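Local coordinates for protein trichothecene 15-O-acetyltransferase TRI3 (Fusarium sporotrichioides, PDB 3FOT) that transfers an acetyl group to the 15-hydroxyl of trichothecene intermediates during mycotoxin biosynthesis in Fusarium, as a member of the BAHD acyltransferase superfamily, at residues D287-D291 / R484-T488; I437-E443 / I478-R484; K294-L300 / L515-L519. All blocks are in the same frame, centred on the assembly; numbering follows the deposited sequence.

In the fold
The three contacts gather round one mixed four-stranded sheet, ordered 277-283, 486-494, 477-483, 435-441, and the helices beside it. Interaction 2 pairs the edge strand 435-441 with 477-483. Interaction 1, about 11 Å away between centres, shares Arg484 with it and includes the turn into strand 486-494, where the N-terminal part of helix 286-299 meets the strand start. Interaction 3 uses the other end of that helix, its centre about 13 Å from that of interaction 1, and receives the chain terminus after helix 500-516. Along the chain, interactions 1 and 3 alternate: strand 486-494 and the C-terminus pack on helix 286-299, about 200 residues earlier, while interaction 2 closes a shorter loop inside.

Interaction 1. Residues D287-D291 / R484-T488; sequences DESID and RDAST. Unlike the reference sequence in segment 287-291: Asp291 (reference Ala).
A single side-chain-to-backbone hydrogen bond joins the N-terminal part of helix 286-299 to the start of strand 486-494, the outgoing strand of a tight two-residue beta-hairpin with 477-483. Residues 287-291 are regular alpha-helix, with Asp291 N bonded to Asp287 O at 3.1 Å. On the other side, Arg484 and Asp485 (phi/psi 53/43 and 65/13) form the type I' turn of the hairpin, and the chain becomes extended from Ala486 onward. Ser289 points toward the strand, its CA 5.5 Å from that of Ala486. With chi1 near -55° (m), its OG accepts the amide of Ser487 at 2.8 Å, almost linearly at 176°, while its CB lies 3.3 Å from Asp485 O; it thus ties the helix to the strand leaving the hairpin. Ile290 CD1 reaches Asp485 CB at 4.2 Å on the exposed margin. Only 177 Å² is buried. Ser289 OG also bonds to Ser285 O and Ser487 has backbone bonding to Leu284, so the helix start, the loop before it and the strand meet here beside strand 277-283.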
loop_
_atom_site.group_PDB
_atom_site.type_symbol
_atom_site.label_atom_id
_atom_site.label_comp_id
_atom_site.label_asym_id
_atom_site.label_seq_id
_atom_site.Cartn_x
_atom_site.Cartn_y
_atom_site.Cartn_z
ATOM N N ASP A 287 8.023 -7.929 -21.626
ATOM C CA ASP A 287 9.245 -8.533 -22.185
ATOM C C ASP A 287 10.481 -8.087 -21.380
ATOM O O ASP A 287 11.356 -8.901 -21.012
ATOM C CB ASP A 287 9.407 -8.183 -23.670
ATOM C CG ASP A 287 8.439 -8.957 -24.567
ATOM O OD1 ASP A 287 7.969 -10.045 -24.174
ATOM O OD2 ASP A 287 8.169 -8.462 -25.664
ATOM N N GLU A 288 10.522 -6.797 -21.076
ATOM C CA GLU A 288 11.620 -6.238 -20.284
ATOM C C GLU A 288 11.614 -6.810 -18.892
ATOM O O GLU A 288 12.666 -7.124 -18.331
ATOM C CB GLU A 288 11.465 -4.728 -20.184
ATOM C CG GLU A 288 11.852 -4.013 -21.434
ATOM C CD GLU A 288 11.363 -2.595 -21.486
ATOM O OE1 GLU A 288 10.581 -2.155 -20.598
ATOM O OE2 GLU A 288 11.775 -1.904 -22.443
ATOM N N SER A 289 10.421 -6.904 -18.304
ATOM C CA SER A 289 10.306 -7.421 -16.944
ATOM C C SER A 289 10.731 -8.870 -16.836
ATOM O O SER A 289 11.407 -9.268 -15.881
ATOM C CB SER A 289 8.884 -7.205 -16.407
ATOM O OG SER A 289 8.495 -5.828 -16.498
ATOM N N ILE A 290 10.351 -9.677 -17.825
ATOM C CA ILE A 290 10.700 -11.074 -17.813
ATOM C C ILE A 290 12.224 -11.239 -17.949
ATOM O O ILE A 290 12.836 -12.074 -17.268
ATOM C CB ILE A 290 9.929 -11.810 -18.957
ATOM C CG1 ILE A 290 8.462 -11.980 -18.529
ATOM C CG2 ILE A 290 10.580 -13.153 -19.280
ATOM C CD1 ILE A 290 7.546 -12.390 -19.672
ATOM N N ASP A 291 12.823 -10.399 -18.793
ATOM C CA ASP A 291 14.272 -10.433 -19.020
ATOM C C ASP A 291 15.007 -10.014 -17.738
ATOM O O ASP A 291 16.033 -10.601 -17.386
ATOM C CB ASP A 291 14.704 -9.508 -20.183
ATOM C CG ASP A 291 14.492 -10.122 -21.567
ATOM O OD1 ASP A 291 14.525 -9.373 -22.568
ATOM O OD2 ASP A 291 14.282 -11.337 -21.645
ATOM N N ARG A 484 0.336 -9.039 -14.730
ATOM C CA ARG A 484 0.400 -9.645 -16.090
ATOM C C ARG A 484 1.855 -9.661 -16.597
ATOM O O ARG A 484 2.136 -9.371 -17.790
ATOM C CB ARG A 484 -0.501 -8.914 -17.074
ATOM C CG ARG A 484 -1.983 -9.056 -16.706
ATOM C CD ARG A 484 -2.814 -8.223 -17.632
ATOM N NE ARG A 484 -4.238 -8.365 -17.338
ATOM C CZ ARG A 484 -5.020 -9.347 -17.812
ATOM N NH1 ARG A 484 -6.306 -9.369 -17.484
ATOM N NH2 ARG A 484 -4.533 -10.286 -18.635
ATOM N N ASP A 485 2.742 -10.025 -15.671
ATOM C CA ASP A 485 4.202 -10.177 -15.896
ATOM C C ASP A 485 4.938 -8.887 -16.245
ATOM O O ASP A 485 6.090 -8.939 -16.694
ATOM C CB ASP A 485 4.506 -11.209 -16.983
ATOM C CG ASP A 485 4.304 -12.627 -16.517
ATOM O OD1 ASP A 485 4.632 -12.945 -15.349
ATOM O OD2 ASP A 485 3.849 -13.422 -17.353
ATOM N N ALA A 486 4.290 -7.743 -16.056
ATOM C CA ALA A 486 4.939 -6.463 -16.292
ATOM C C ALA A 486 5.148 -5.747 -14.969
ATOM O O ALA A 486 4.199 -5.596 -14.198
ATOM C CB ALA A 486 4.099 -5.603 -17.232
ATOM N N SER A 487 6.378 -5.282 -14.731
ATOM C CA SER A 487 6.705 -4.510 -13.520
ATOM C C SER A 487 6.465 -3.022 -13.733
ATOM O O SER A 487 6.854 -2.458 -14.752
ATOM C CB SER A 487 8.163 -4.755 -13.086
ATOM O OG SER A 487 8.355 -6.126 -12.749
ATOM N N THR A 488 5.824 -2.382 -12.761
ATOM C CA THR A 488 5.643 -0.944 -12.780
ATOM C C THR A 488 6.409 -0.307 -11.623
ATOM O O THR A 488 6.294 -0.784 -10.490
ATOM C CB THR A 488 4.159 -0.621 -12.608
ATOM O OG1 THR A 488 3.458 -1.084 -13.782
ATOM C CG2 THR A 488 3.968 0.879 -12.448
#

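Interaction 2. Residues I437-E443 / I478-R484; sequences ISDGINE and IRLDSWR
Arg479 rises from the sheet face it shares with Ile437 and bends at chi3 73° (p) toward the neighbouring strand, placing Ile437 CG2 over one guanidinium face, 3.4 Å from NH1, while Asp439 meets its edge in a two-pronged salt bridge (NH1 to OD1 2.8 Å, NE to OD2 2.9 Å). Strands 437-441 and 478-483 run parallel, axes 4.6 Å apart at 9°. Ile437 N donates to Ile478 O (2.7 Å) and Leu480 N to Ile437 O (3.0 Å). Ile437 pairs with Arg479 and Ser438 with Leu480; Asp439 (phi/psi -93/-15) is an extra residue, Leu480 O taking Asp439 N (2.8 Å) and, weakly, Gly440 N (3.4 Å), before Gly440 pairs with Asp481 and Ile441 with Ser482. Asn442 N bonds to Ser482 O (2.9 Å), and Glu443 OE2 accepts Arg484 N (2.6 Å). Arg479 NH2 also hydrogen-bonds a glycerol, probably from the crystallisation liquor, and the side chain of Ile437 is about 11 Å from that of His414, which binds 15-deacetylcalonectrin. The slip is a beta bulge in a parallel strand pair at the sheet edge.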
loop_
_atom_site.group_PDB
_atom_site.type_symbol
_atom_site.label_atom_id
_atom_site.label_comp_id
_atom_site.label_asym_id
_atom_site.label_seq_id
_atom_site.Cartn_x
_atom_site.Cartn_y
_atom_site.Cartn_z
ATOM N N ILE A 437 9.649 0.790 -1.500
ATOM C CA ILE A 437 8.562 -0.040 -1.013
ATOM C C ILE A 437 8.226 -1.055 -2.098
ATOM O O ILE A 437 7.911 -0.674 -3.227
ATOM C CB ILE A 437 7.293 0.782 -0.664
ATOM C CG1 ILE A 437 7.623 1.939 0.283
ATOM C CG2 ILE A 437 6.263 -0.145 -0.050
ATOM C CD1 ILE A 437 7.698 3.318 -0.418
ATOM N N SER A 438 8.344 -2.340 -1.777
ATOM C CA SER A 438 7.930 -3.375 -2.710
ATOM C C SER A 438 6.474 -3.795 -2.448
ATOM O O SER A 438 6.122 -4.229 -1.338
ATOM C CB SER A 438 8.861 -4.581 -2.614
ATOM O OG SER A 438 8.477 -5.560 -3.561
ATOM N N ASP A 439 5.635 -3.651 -3.472
ATOM C CA ASP A 439 4.229 -4.074 -3.407
ATOM C C ASP A 439 4.013 -5.508 -3.936
ATOM O O ASP A 439 2.949 -6.106 -3.712
ATOM C CB ASP A 439 3.348 -3.103 -4.189
ATOM C CG ASP A 439 3.206 -1.745 -3.514
ATOM O OD1 ASP A 439 3.093 -1.692 -2.271
ATOM O OD2 ASP A 439 3.175 -0.721 -4.239
ATOM N N GLY A 440 5.011 -6.037 -4.646
ATOM C CA GLY A 440 5.005 -7.426 -5.106
ATOM C C GLY A 440 4.079 -7.676 -6.273
ATOM O O GLY A 440 3.693 -6.748 -6.970
ATOM N N ILE A 441 3.681 -8.933 -6.431
ATOM C CA ILE A 441 2.920 -9.400 -7.588
ATOM C C ILE A 441 1.417 -9.323 -7.321
ATOM O O ILE A 441 0.911 -9.989 -6.427
ATOM C CB ILE A 441 3.350 -10.834 -7.927
ATOM C CG1 ILE A 441 4.845 -10.829 -8.297
ATOM C CG2 ILE A 441 2.469 -11.429 -9.030
ATOM C CD1 ILE A 441 5.449 -12.207 -8.475
ATOM N N ASN A 442 0.716 -8.512 -8.109
ATOM C CA ASN A 442 -0.678 -8.207 -7.837
ATOM C C ASN A 442 -1.607 -9.402 -8.053
ATOM O O ASN A 442 -2.720 -9.403 -7.549
ATOM C CB ASN A 442 -1.137 -6.986 -8.644
ATOM C CG ASN A 442 -0.719 -5.678 -8.022
ATOM O OD1 ASN A 442 -0.151 -4.781 -8.689
ATOM N ND2 ASN A 442 -1.025 -5.529 -6.762
ATOM N N GLU A 443 -1.137 -10.430 -8.778
ATOM C CA GLU A 443 -1.937 -11.650 -8.979
ATOM C C GLU A 443 -2.196 -12.418 -7.680
ATOM O O GLU A 443 -3.128 -13.240 -7.607
ATOM C CB GLU A 443 -1.258 -12.565 -10.013
ATOM C CG GLU A 443 -1.584 -12.167 -11.467
ATOM C CD GLU A 443 -0.625 -11.127 -12.064
ATOM O OE1 GLU A 443 0.227 -10.549 -11.332
ATOM O OE2 GLU A 443 -0.711 -10.919 -13.295
ATOM N N ILE A 478 9.415 5.162 -3.608
ATOM C CA ILE A 478 9.494 4.418 -4.849
ATOM C C ILE A 478 8.880 3.063 -4.636
ATOM O O ILE A 478 9.327 2.307 -3.770
ATOM C CB ILE A 478 10.965 4.302 -5.345
ATOM C CG1 ILE A 478 11.565 5.706 -5.508
ATOM C CG2 ILE A 478 11.002 3.564 -6.674
ATOM C CD1 ILE A 478 13.062 5.735 -5.480
ATOM N N ARG A 479 7.824 2.768 -5.400
ATOM C CA ARG A 479 7.091 1.526 -5.217
ATOM C C ARG A 479 7.280 0.627 -6.446
ATOM O O ARG A 479 7.312 1.128 -7.568
ATOM C CB ARG A 479 5.599 1.807 -5.032
ATOM C CG ARG A 479 5.258 2.958 -4.053
ATOM C CD ARG A 479 3.749 2.942 -3.751
ATOM N NE ARG A 479 3.388 1.822 -2.885
ATOM C CZ ARG A 479 3.425 1.833 -1.562
ATOM N NH1 ARG A 479 3.066 0.741 -0.896
ATOM N NH2 ARG A 479 3.805 2.921 -0.900
ATOM N N LEU A 480 7.396 -0.676 -6.229
ATOM C CA LEU A 480 7.455 -1.629 -7.341
ATOM C C LEU A 480 6.324 -2.627 -7.211
ATOM O O LEU A 480 6.139 -3.222 -6.150
ATOM C CB LEU A 480 8.786 -2.403 -7.320
ATOM C CG LEU A 480 8.989 -3.465 -8.426
ATOM C CD1 LEU A 480 9.232 -2.815 -9.766
ATOM C CD2 LEU A 480 10.091 -4.469 -8.072
ATOM N N ASP A 481 5.570 -2.839 -8.279
ATOM C CA ASP A 481 4.758 -4.056 -8.281
ATOM C C ASP A 481 4.716 -4.693 -9.654
ATOM O O ASP A 481 5.466 -4.285 -10.547
ATOM C CB ASP A 481 3.388 -3.882 -7.634
ATOM C CG ASP A 481 2.573 -2.818 -8.266
ATOM O OD1 ASP A 481 2.915 -2.388 -9.393
ATOM O OD2 ASP A 481 1.553 -2.445 -7.613
ATOM N N SER A 482 3.852 -5.678 -9.813
ATOM C CA SER A 482 3.796 -6.433 -11.039
ATOM C C SER A 482 2.367 -6.804 -11.348
ATOM O O SER A 482 1.599 -7.120 -10.441
ATOM C CB SER A 482 4.606 -7.722 -10.897
ATOM O OG SER A 482 4.599 -8.412 -12.138
ATOM N N TRP A 483 2.028 -6.779 -12.633
ATOM C CA TRP A 483 0.725 -7.292 -13.080
ATOM C C TRP A 483 0.867 -7.833 -14.481
ATOM O O TRP A 483 1.477 -7.173 -15.317
ATOM C CB TRP A 483 -0.256 -6.155 -13.063
ATOM C CG TRP A 483 -1.662 -6.461 -13.450
ATOM C CD1 TRP A 483 -2.343 -5.939 -14.504
ATOM C CD2 TRP A 483 -2.570 -7.313 -12.757
ATOM N NE1 TRP A 483 -3.641 -6.434 -14.521
ATOM C CE2 TRP A 483 -3.799 -7.281 -13.462
ATOM C CE3 TRP A 483 -2.465 -8.121 -11.614
ATOM C CZ2 TRP A 483 -4.922 -8.004 -13.052
ATOM C CZ3 TRP A 483 -3.595 -8.852 -11.208
ATOM C CH2 TRP A 483 -4.809 -8.774 -11.928
ATOM N N ARG A 484 0.336 -9.039 -14.730
ATOM C CA ARG A 484 0.400 -9.645 -16.090
ATOM C C ARG A 484 1.855 -9.661 -16.597
ATOM O O ARG A 484 2.136 -9.371 -17.790
ATOM C CB ARG A 484 -0.501 -8.914 -17.074
ATOM C CG ARG A 484 -1.983 -9.056 -16.706
ATOM C CD ARG A 484 -2.814 -8.223 -17.632
ATOM N NE ARG A 484 -4.238 -8.365 -17.338
ATOM C CZ ARG A 484 -5.020 -9.347 -17.812
ATOM N NH1 ARG A 484 -6.306 -9.369 -17.484
ATOM N NH2 ARG A 484 -4.533 -10.286 -18.635
HETATM O O HOH W 1 2.594 -10.274 -12.635
#

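Interaction 3. Residues K294-L300 / L515-L519; sequences KAVKTRL and LAFRL
Phe517 and Leu519 bracket Ala295 at the apolar centre, where the chain terminus folds against the C-terminal half of helix 286-299. Ala295 CB lies 4.0 Å from Phe517 CD2 and 4.0 Å from Leu519 CG, and the closest CA pair is Ala295 with Arg518 at 5.3 Å. Phe517, with chi1 at -154° (t), lays its ring along the helix: CE2 is 4.1 Å from Val296 CG2 and CZ 3.8 Å from Leu300 CD1. Leu309 of helix 306-321 touches the same ring. Leu519, rotamer m,t, reaches the exposed side, its CD1 3.8 Å from both Lys294 CE and Thr298 OG1.

Arg299, extended through m,t,t, lies across the Phe517 ring face and also touches Val383 and Glu387 of helix 379-401. Its CD makes a CH-pi contact over that face, 3.7 Å from the ring centroid, and Leu519 CD2 lies over one guanidinium face, 3.6 Å from CZ. At the guanidinium edge, NE donates to Phe517 O (2.8 Å, 171°) and NH2 to Arg518 O (3.1 Å). The chain stops at Leu519, so no residue four further on can supply an amide to Phe517 O or Arg518 O; the guanidinium holds the chain end through hydrogen bonds to these two neutral carbonyls, not a salt bridge, and Leu519 OXT, 4.5 Å from Arg299 NH2 and well out of plane, adds electrostatic attraction alone.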
loop_
_atom_site.group_PDB
_atom_site.type_symbol
_atom_site.label_atom_id
_atom_site.label_comp_id
_atom_site.label_asym_id
_atom_site.label_seq_id
_atom_site.Cartn_x
_atom_site.Cartn_y
_atom_site.Cartn_z
ATOM N N LYS A 294 14.741 -12.869 -15.237
ATOM C CA LYS A 294 15.660 -13.936 -15.672
ATOM C C LYS A 294 17.115 -13.602 -15.303
ATOM O O LYS A 294 17.882 -14.476 -14.842
ATOM C CB LYS A 294 15.543 -14.169 -17.185
ATOM C CG LYS A 294 16.436 -15.320 -17.665
ATOM C CD LYS A 294 16.316 -15.541 -19.170
ATOM C CE LYS A 294 17.045 -14.457 -19.979
ATOM N NZ LYS A 294 16.825 -14.702 -21.431
ATOM N N ALA A 295 17.497 -12.341 -15.507
ATOM C CA ALA A 295 18.873 -11.914 -15.220
ATOM C C ALA A 295 19.173 -11.997 -13.723
ATOM O O ALA A 295 20.278 -12.389 -13.325
ATOM C CB ALA A 295 19.140 -10.502 -15.765
ATOM N N VAL A 296 18.196 -11.641 -12.885
ATOM C CA VAL A 296 18.347 -11.820 -11.435
ATOM C C VAL A 296 18.565 -13.306 -11.078
ATOM O O VAL A 296 19.485 -13.652 -10.336
ATOM C CB VAL A 296 17.164 -11.201 -10.632
ATOM C CG1 VAL A 296 17.278 -11.527 -9.141
ATOM C CG2 VAL A 296 17.106 -9.676 -10.809
ATOM N N LYS A 297 17.728 -14.181 -11.615
ATOM C CA LYS A 297 17.836 -15.603 -11.311
ATOM C C LYS A 297 19.198 -16.159 -11.739
ATOM O O LYS A 297 19.831 -16.923 -10.993
ATOM C CB LYS A 297 16.705 -16.365 -11.998
ATOM C CG LYS A 297 16.750 -17.869 -11.771
ATOM C CD LYS A 297 15.439 -18.536 -12.222
ATOM C CE LYS A 297 15.403 -18.739 -13.734
ATOM N N THR A 298 19.641 -15.756 -12.925
ATOM C CA THR A 298 20.867 -16.271 -13.541
ATOM C C THR A 298 22.091 -15.684 -12.855
ATOM O O THR A 298 23.016 -16.415 -12.492
ATOM C CB THR A 298 20.883 -15.947 -15.038
ATOM O OG1 THR A 298 19.815 -16.664 -15.696
ATOM C CG2 THR A 298 22.230 -16.285 -15.691
ATOM N N ARG A 299 22.100 -14.364 -12.679
ATOM C CA ARG A 299 23.300 -13.700 -12.165
ATOM C C ARG A 299 23.428 -13.926 -10.672
ATOM O O ARG A 299 24.545 -14.083 -10.164
ATOM C CB ARG A 299 23.321 -12.202 -12.472
ATOM C CG ARG A 299 23.362 -11.826 -13.938
ATOM C CD ARG A 299 23.608 -10.320 -14.067
ATOM N NE ARG A 299 23.502 -9.786 -15.420
ATOM C CZ ARG A 299 24.403 -9.957 -16.384
ATOM N NH1 ARG A 299 25.499 -10.696 -16.176
ATOM N NH2 ARG A 299 24.188 -9.417 -17.576
ATOM N N LEU A 300 22.298 -13.992 -9.982
ATOM C CA LEU A 300 22.305 -13.920 -8.521
ATOM C C LEU A 300 21.739 -15.156 -7.850
ATOM O O LEU A 300 22.214 -15.560 -6.786
ATOM C CB LEU A 300 21.578 -12.667 -8.039
ATOM C CG LEU A 300 22.241 -11.320 -8.354
ATOM C CD1 LEU A 300 21.310 -10.175 -8.013
ATOM C CD2 LEU A 300 23.554 -11.173 -7.592
ATOM N N LEU A 515 17.646 -2.120 -16.454
ATOM C CA LEU A 515 17.707 -2.675 -17.797
ATOM C C LEU A 515 19.119 -3.121 -18.134
ATOM O O LEU A 515 19.322 -4.118 -18.843
ATOM C CB LEU A 515 17.167 -1.673 -18.828
ATOM C CG LEU A 515 15.647 -1.487 -18.761
ATOM C CD1 LEU A 515 15.258 -0.278 -19.616
ATOM C CD2 LEU A 515 14.894 -2.773 -19.196
ATOM N N ALA A 516 20.087 -2.414 -17.571
ATOM C CA ALA A 516 21.495 -2.740 -17.780
ATOM C C ALA A 516 21.877 -4.101 -17.202
ATOM O O ALA A 516 22.891 -4.670 -17.574
ATOM C CB ALA A 516 22.403 -1.606 -17.207
ATOM N N PHE A 517 21.059 -4.625 -16.298
ATOM C CA PHE A 517 21.354 -5.891 -15.649
ATOM C C PHE A 517 21.002 -7.065 -16.552
ATOM O O PHE A 517 21.393 -8.200 -16.262
ATOM C CB PHE A 517 20.539 -6.001 -14.361
ATOM C CG PHE A 517 21.129 -6.885 -13.331
ATOM C CD1 PHE A 517 22.346 -6.545 -12.731
ATOM C CD2 PHE A 517 20.443 -8.022 -12.878
ATOM C CE1 PHE A 517 22.889 -7.337 -11.716
ATOM C CE2 PHE A 517 20.965 -8.819 -11.864
ATOM C CZ PHE A 517 22.207 -8.473 -11.270
ATOM N N ARG A 518 20.246 -6.801 -17.625
ATOM C CA ARG A 518 19.751 -7.866 -18.497
ATOM C C ARG A 518 20.922 -8.652 -19.070
ATOM O O ARG A 518 22.013 -8.104 -19.268
ATOM C CB ARG A 518 18.869 -7.310 -19.621
ATOM C CG ARG A 518 17.505 -6.864 -19.140
ATOM C CD ARG A 518 16.734 -6.262 -20.282
ATOM N NE ARG A 518 17.386 -5.034 -20.736
ATOM C CZ ARG A 518 17.007 -4.323 -21.793
ATOM N NH1 ARG A 518 15.974 -4.716 -22.526
ATOM N NH2 ARG A 518 17.667 -3.227 -22.129
ATOM N N LEU A 519 20.702 -9.941 -19.290
ATOM C CA LEU A 519 21.732 -10.789 -19.865
ATOM C C LEU A 519 22.001 -10.397 -21.301
ATOM O O LEU A 519 21.091 -9.968 -22.023
ATOM C CB LEU A 519 21.307 -12.256 -19.782
ATOM C CG LEU A 519 21.094 -12.776 -18.371
ATOM C CD1 LEU A 519 20.531 -14.194 -18.438
ATOM C CD2 LEU A 519 22.398 -12.723 -17.611
ATOM O OXT LEU A 519 23.139 -10.520 -21.775
#